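Local structure of ribosome inactivating type 1 protein (3MVG) at residues Gly30-Val33 and His34-Pro37; Thr146-Ala149 and Arg150-Val154; Gln170-Thr173 and Asn174-Asp178. The protein is a type 1 ribosome-inactivating protein from iris, of the plant ribosome-inactivating protein family, and pairs with a second copy of itself in the crystal assembly. All coordinates share one frame; numbering follows the deposited sequence. Where two conformers were deposited one is given.

All three contacts are local, and each joins two directly consecutive pieces of chain. They follow in series, with no nesting or crossing. Contact 1 comes first, after helix 13-27, and closes the tight turn between strands 32-33 and 36-37. Contact 2 closes no loop. It is the first part of helix 146-164, on the other side of the chain's centre, with its own centre about 32 Å from that of contact 1. Contact 3 ends the next helix, 166-173, and leads into strand 176-177. Its nearest atoms are about 8 Å from those of contact 2. Contacts 1 and 3 both meet the second subunit: D35 of contact 1 packs on I177 in contact 3 of that subunit.

Contact 1: residues Gly30-Val33 and His34-Pro37; sequences GTSV and HDIP
V33 N gives I36 O a bond of 2.8 Å that is almost straight, at 175°. I36 N returns a bond of 3.0 Å to V33 O. On the face opposite V33 and I36, S32 directs its hydroxyl toward the turn. Chi1 of -177° puts OG beside the carbonyl carbon, on the turn side, 3.4 Å from D35 CA. A water joins the two residues. It is 2.8 Å from S32 OG and accepts a bond of 2.9 Å from D35 N, which gives this turn amide a partner. The carboxylate of D35 forms a salt bridge with R184 of the second subunit. V33 CG1 touches the H34 ring at a slant, 3.8 Å from H34 CD2. Further from the turn, P37 CA makes a CA-H...O contact of 3.6 Å with T31 O. I36 packs on L247 and R239 of the same chain. H34 and D35 both have positive phi angles, as a type I' turn requires. The arrangement is a beta hairpin with a two-residue loop, H34-D35, in a type I' turn: V33 and I36 form the antiparallel hydrogen-bonded pair, and S32 and P37 form the non-hydrogen-bonded pair.

Contact 2: residues Thr146-Ala149 and Arg150-Val154; sequences TSVA and RSLIV
This is the first part of the alpha-helix 146-164, held by regular bonds from each amide to the carbonyl four residues back. R150 N bonds to T146 O at 3.0 Å. L152 N bonds to V148 O at 2.9 Å, and I153 N to A149 O at 3.0 Å. S147 O is gripped twice by one residue. S151 N reaches it at 3.0 Å, and S151 OG gives it a second bond of 2.8 Å. The hydroxyl comes nearly along the C=O axis. It can do so because chi1 of S151 is -62°, which sets OG beside the backbone N and back toward the preceding turn. The buried hydroxyl thus spends its proton on the helix's own backbone. V148 and L152 run alongside each other in the same direction, with V148 CG1 4.0 Å from L152 CD1. L152 CG also rests 3.4 Å from V148 O. I153 CG1 lies 3.3 Å from A149 O. The helix packs on two others. S147, V148 and S151 pack on helix 126-138, through T135, L136 and A132. A149 and I153 face helix 108-115, at V114, L111 and A115.

Contact 3: residues Gln170-Thr173 and Asn174-Asp178; sequences QRVT and NNIID
Q170 and N174 are four residues apart, at the end of helix 166-173, and their side chains cross at a slant with the amide planes 33° apart. No hydrogen bond joins the two amides. Their oxygens, Q170 OE1 and N174 OD1, are 3.3 Å apart, and both are acceptors. Chi1 of 171° sets Q170 CG anti to the backbone N, where it lies 3.6 Å from N174 ND2; the bend at chi2 then turns the glutamine amide. Both amides have polar partners in the second subunit. Q170 NE2 bonds to R166 O there, and N174 ND2 to T240 O. N174 also folds back over the helix, with its CG 3.0 Å from Q170 O. That carbonyl accepts the bond from N174 N, at 2.8 Å.

N175 has nearly the same first torsion as N174, but it starts one residue later and reaches R171 O. Its ND2 bonds to that oxygen at 3.0 Å, and the oxygen is tilted 26° from the amide plane. The bond gives a carbonyl near the helix end a side-chain donor. The same amide bonds T240 and R239 of the second subunit. V172 and I176 make a looser apolar contact, with V172 CG1 4.3 Å from I176 CD1.

N174 N still bonds four residues back, but the next two amides bond three back: N175 N to V172 O at 3.0 Å, and I176 N to T173 O at 3.2 Å. The arrangement is a helix C-terminal end that unwinds through a type I beta turn, T173 to I176, into strand 176-177, which pairs with strand 184-185.

Contact 1: residues Gly30-Val33 and His34-Pro37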
# COMPACT_ATOMS: atom_id res chain seq x y z
N GLY A 30 -22.18 1.20 -3.36
CA GLY A 30 -22.27 -0.02 -4.16
C GLY A 30 -21.96 0.21 -5.63
O GLY A 30 -21.43 -0.68 -6.30
N THR A 31 -22.29 1.39 -6.14
CA THR A 31 -21.93 1.78 -7.50
C THR A 31 -20.41 1.88 -7.62
O THR A 31 -19.73 2.39 -6.72
CB THR A 31 -22.60 3.11 -7.90
OG1 THR A 31 -24.02 2.94 -7.85
CG2 THR A 31 -22.21 3.56 -9.31
N SER A 32 -19.91 1.37 -8.73
CA SER A 32 -18.49 1.32 -9.05
C SER A 32 -18.26 2.19 -10.28
O SER A 32 -18.99 2.06 -11.27
CB SER A 32 -18.10 -0.13 -9.36
OG SER A 32 -16.71 -0.27 -9.61
N VAL A 33 -17.28 3.08 -10.22
CA VAL A 33 -16.90 3.89 -11.39
C VAL A 33 -15.41 3.66 -11.64
O VAL A 33 -14.57 3.98 -10.78
CB VAL A 33 -17.20 5.40 -11.20
CG1 VAL A 33 -16.76 6.19 -12.42
CG2 VAL A 33 -18.70 5.63 -10.94
N HIS A 34 -15.07 3.09 -12.80
CA HIS A 34 -13.69 2.71 -13.11
C HIS A 34 -13.04 1.91 -11.97
O HIS A 34 -11.87 2.13 -11.62
CB HIS A 34 -12.83 3.92 -13.47
CG HIS A 34 -13.27 4.61 -14.72
ND1 HIS A 34 -13.05 4.07 -15.97
CD2 HIS A 34 -13.92 5.78 -14.92
CE1 HIS A 34 -13.54 4.89 -16.88
NE2 HIS A 34 -14.08 5.93 -16.27
N ASP A 35 -13.83 1.01 -11.39
CA ASP A 35 -13.37 0.10 -10.33
C ASP A 35 -13.03 0.79 -9.01
O ASP A 35 -12.30 0.23 -8.18
CB ASP A 35 -12.26 -0.83 -10.82
CG ASP A 35 -12.74 -1.81 -11.85
OD1 ASP A 35 -13.93 -2.20 -11.79
OD2 ASP A 35 -11.95 -2.17 -12.73
N ILE A 36 -13.56 2.00 -8.83
CA ILE A 36 -13.48 2.72 -7.57
C ILE A 36 -14.91 2.92 -7.05
O ILE A 36 -15.80 3.32 -7.82
CB ILE A 36 -12.78 4.08 -7.71
CG1 ILE A 36 -11.46 3.93 -8.48
CG2 ILE A 36 -12.54 4.71 -6.34
CD1 ILE A 36 -10.76 5.24 -8.74
N PRO A 37 -15.16 2.63 -5.76
CA PRO A 37 -16.50 2.84 -5.21
C PRO A 37 -16.94 4.29 -5.26
O PRO A 37 -16.17 5.21 -4.94
CB PRO A 37 -16.35 2.40 -3.75
CG PRO A 37 -15.25 1.41 -3.78
CD PRO A 37 -14.28 1.92 -4.80
O HOH W 1 -16.41 0.04 -12.38

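Contact 2: residues Thr146-Ala149 and Arg150-Val154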
# COMPACT_ATOMS: atom_id res chain seq x y z
N THR A 146 -8.22 22.95 22.22
CA THR A 146 -6.97 22.69 21.51
C THR A 146 -6.74 21.21 21.22
O THR A 146 -6.50 20.83 20.07
CB THR A 146 -5.78 23.27 22.30
OG1 THR A 146 -6.14 24.60 22.73
CG2 THR A 146 -4.52 23.31 21.45
N SER A 147 -6.83 20.38 22.26
CA SER A 147 -6.52 18.95 22.15
C SER A 147 -7.60 18.17 21.42
O SER A 147 -7.32 17.09 20.89
CB SER A 147 -6.27 18.34 23.53
OG SER A 147 -7.45 18.30 24.30
N VAL A 148 -8.82 18.70 21.38
CA VAL A 148 -9.89 18.07 20.61
C VAL A 148 -9.58 18.22 19.12
O VAL A 148 -9.62 17.24 18.37
CB VAL A 148 -11.27 18.69 20.92
CG1 VAL A 148 -12.37 18.07 20.06
CG2 VAL A 148 -11.60 18.49 22.38
N ALA A 149 -9.27 19.43 18.69
CA ALA A 149 -8.89 19.66 17.30
C ALA A 149 -7.66 18.86 16.92
O ALA A 149 -7.62 18.25 15.84
CB ALA A 149 -8.68 21.15 17.04
N ARG A 150 -6.65 18.83 17.79
CA ARG A 150 -5.44 18.07 17.50
C ARG A 150 -5.76 16.58 17.30
O ARG A 150 -5.29 15.94 16.36
CB ARG A 150 -4.40 18.22 18.61
CG ARG A 150 -3.03 17.73 18.20
CD ARG A 150 -2.14 17.42 19.39
NE ARG A 150 -0.80 17.05 18.96
CZ ARG A 150 -0.45 15.84 18.50
NH1 ARG A 150 -1.35 14.87 18.39
NH2 ARG A 150 0.79 15.62 18.11
N SER A 151 -6.59 16.05 18.19
CA SER A 151 -6.96 14.63 18.14
C SER A 151 -7.79 14.30 16.91
O SER A 151 -7.59 13.25 16.29
CB SER A 151 -7.68 14.21 19.42
OG SER A 151 -6.81 14.38 20.53
N LEU A 152 -8.68 15.21 16.53
CA LEU A 152 -9.46 15.04 15.30
C LEU A 152 -8.59 15.08 14.05
O LEU A 152 -8.84 14.34 13.11
CB LEU A 152 -10.59 16.06 15.23
CG LEU A 152 -11.78 15.77 16.15
CD1 LEU A 152 -12.70 16.98 16.20
CD2 LEU A 152 -12.55 14.52 15.73
N ILE A 153 -7.55 15.89 14.04
CA ILE A 153 -6.61 15.89 12.92
C ILE A 153 -6.01 14.50 12.73
O ILE A 153 -5.91 14.00 11.61
CB ILE A 153 -5.49 16.95 13.13
CG1 ILE A 153 -6.08 18.35 12.93
CG2 ILE A 153 -4.34 16.72 12.16
CD1 ILE A 153 -5.16 19.48 13.38
N VAL A 154 -5.60 13.88 13.84
CA VAL A 154 -5.03 12.53 13.81
C VAL A 154 -6.08 11.52 13.32
O VAL A 154 -5.83 10.74 12.39
CB VAL A 154 -4.48 12.12 15.20
CG1 VAL A 154 -4.05 10.65 15.22
CG2 VAL A 154 -3.30 13.01 15.59

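Contact 3: residues Gln170-Thr173 and Asn174-Asp178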
# COMPACT_ATOMS: atom_id res chain seq x y z
N GLN A 170 -1.05 2.99 2.97
CA GLN A 170 0.27 2.37 2.79
C GLN A 170 1.32 2.92 3.75
O GLN A 170 2.13 2.15 4.32
CB GLN A 170 0.73 2.56 1.35
CG GLN A 170 2.15 2.15 1.09
CD GLN A 170 2.26 0.71 0.71
OE1 GLN A 170 1.90 -0.19 1.47
NE2 GLN A 170 2.73 0.48 -0.49
N ARG A 171 1.33 4.24 3.92
CA ARG A 171 2.25 4.91 4.84
C ARG A 171 2.07 4.34 6.25
O ARG A 171 3.05 4.05 6.94
CB ARG A 171 2.01 6.42 4.87
CG ARG A 171 2.02 7.11 3.51
CD ARG A 171 3.22 6.69 2.69
NE ARG A 171 3.58 7.69 1.68
CZ ARG A 171 3.18 7.66 0.41
NH1 ARG A 171 2.38 6.69 -0.01
NH2 ARG A 171 3.57 8.60 -0.43
N VAL A 172 0.82 4.17 6.65
CA VAL A 172 0.48 3.64 7.97
C VAL A 172 0.93 2.18 8.10
O VAL A 172 1.63 1.82 9.05
CB VAL A 172 -1.04 3.78 8.27
CG1 VAL A 172 -1.36 3.26 9.67
CG2 VAL A 172 -1.47 5.23 8.15
N THR A 173 0.56 1.34 7.14
CA THR A 173 0.92 -0.08 7.28
C THR A 173 2.42 -0.31 7.17
O THR A 173 2.94 -1.23 7.81
CB THR A 173 0.12 -0.98 6.33
OG1 THR A 173 0.38 -0.59 4.99
CG2 THR A 173 -1.37 -0.87 6.61
N ASN A 174 3.14 0.54 6.43
CA ASN A 174 4.61 0.45 6.39
C ASN A 174 5.27 0.71 7.74
O ASN A 174 6.46 0.45 7.92
CB ASN A 174 5.17 1.45 5.39
CG ASN A 174 4.90 1.07 3.94
OD1 ASN A 174 4.43 -0.02 3.63
ND2 ASN A 174 5.19 2.00 3.04
N ASN A 175 4.51 1.27 8.66
CA ASN A 175 5.02 1.60 9.98
C ASN A 175 4.43 0.76 11.10
O ASN A 175 4.69 1.03 12.27
CB ASN A 175 4.87 3.09 10.21
CG ASN A 175 5.93 3.86 9.47
OD1 ASN A 175 7.12 3.70 9.75
ND2 ASN A 175 5.53 4.66 8.48
N ILE A 176 3.66 -0.26 10.75
CA ILE A 176 3.23 -1.27 11.71
C ILE A 176 4.18 -2.45 11.55
O ILE A 176 4.11 -3.19 10.57
CB ILE A 176 1.77 -1.69 11.49
CG1 ILE A 176 0.82 -0.49 11.68
CG2 ILE A 176 1.40 -2.86 12.41
CD1 ILE A 176 -0.59 -0.72 11.17
N ILE A 177 5.08 -2.59 12.51
CA ILE A 177 6.19 -3.53 12.40
C ILE A 177 5.76 -4.79 13.13
O ILE A 177 6.12 -5.01 14.29
CB ILE A 177 7.48 -2.94 12.99
CG1 ILE A 177 7.69 -1.48 12.55
CG2 ILE A 177 8.68 -3.83 12.65
CD1 ILE A 177 7.76 -1.23 11.03
N ASP A 178 4.96 -5.61 12.45
CA ASP A 178 4.29 -6.71 13.12
C ASP A 178 5.00 -8.05 12.96
O ASP A 178 4.47 -9.08 13.37
CB ASP A 178 2.81 -6.80 12.72
CG ASP A 178 2.60 -7.06 11.24
OD1 ASP A 178 3.54 -7.46 10.53
OD2 ASP A 178 1.45 -6.85 10.79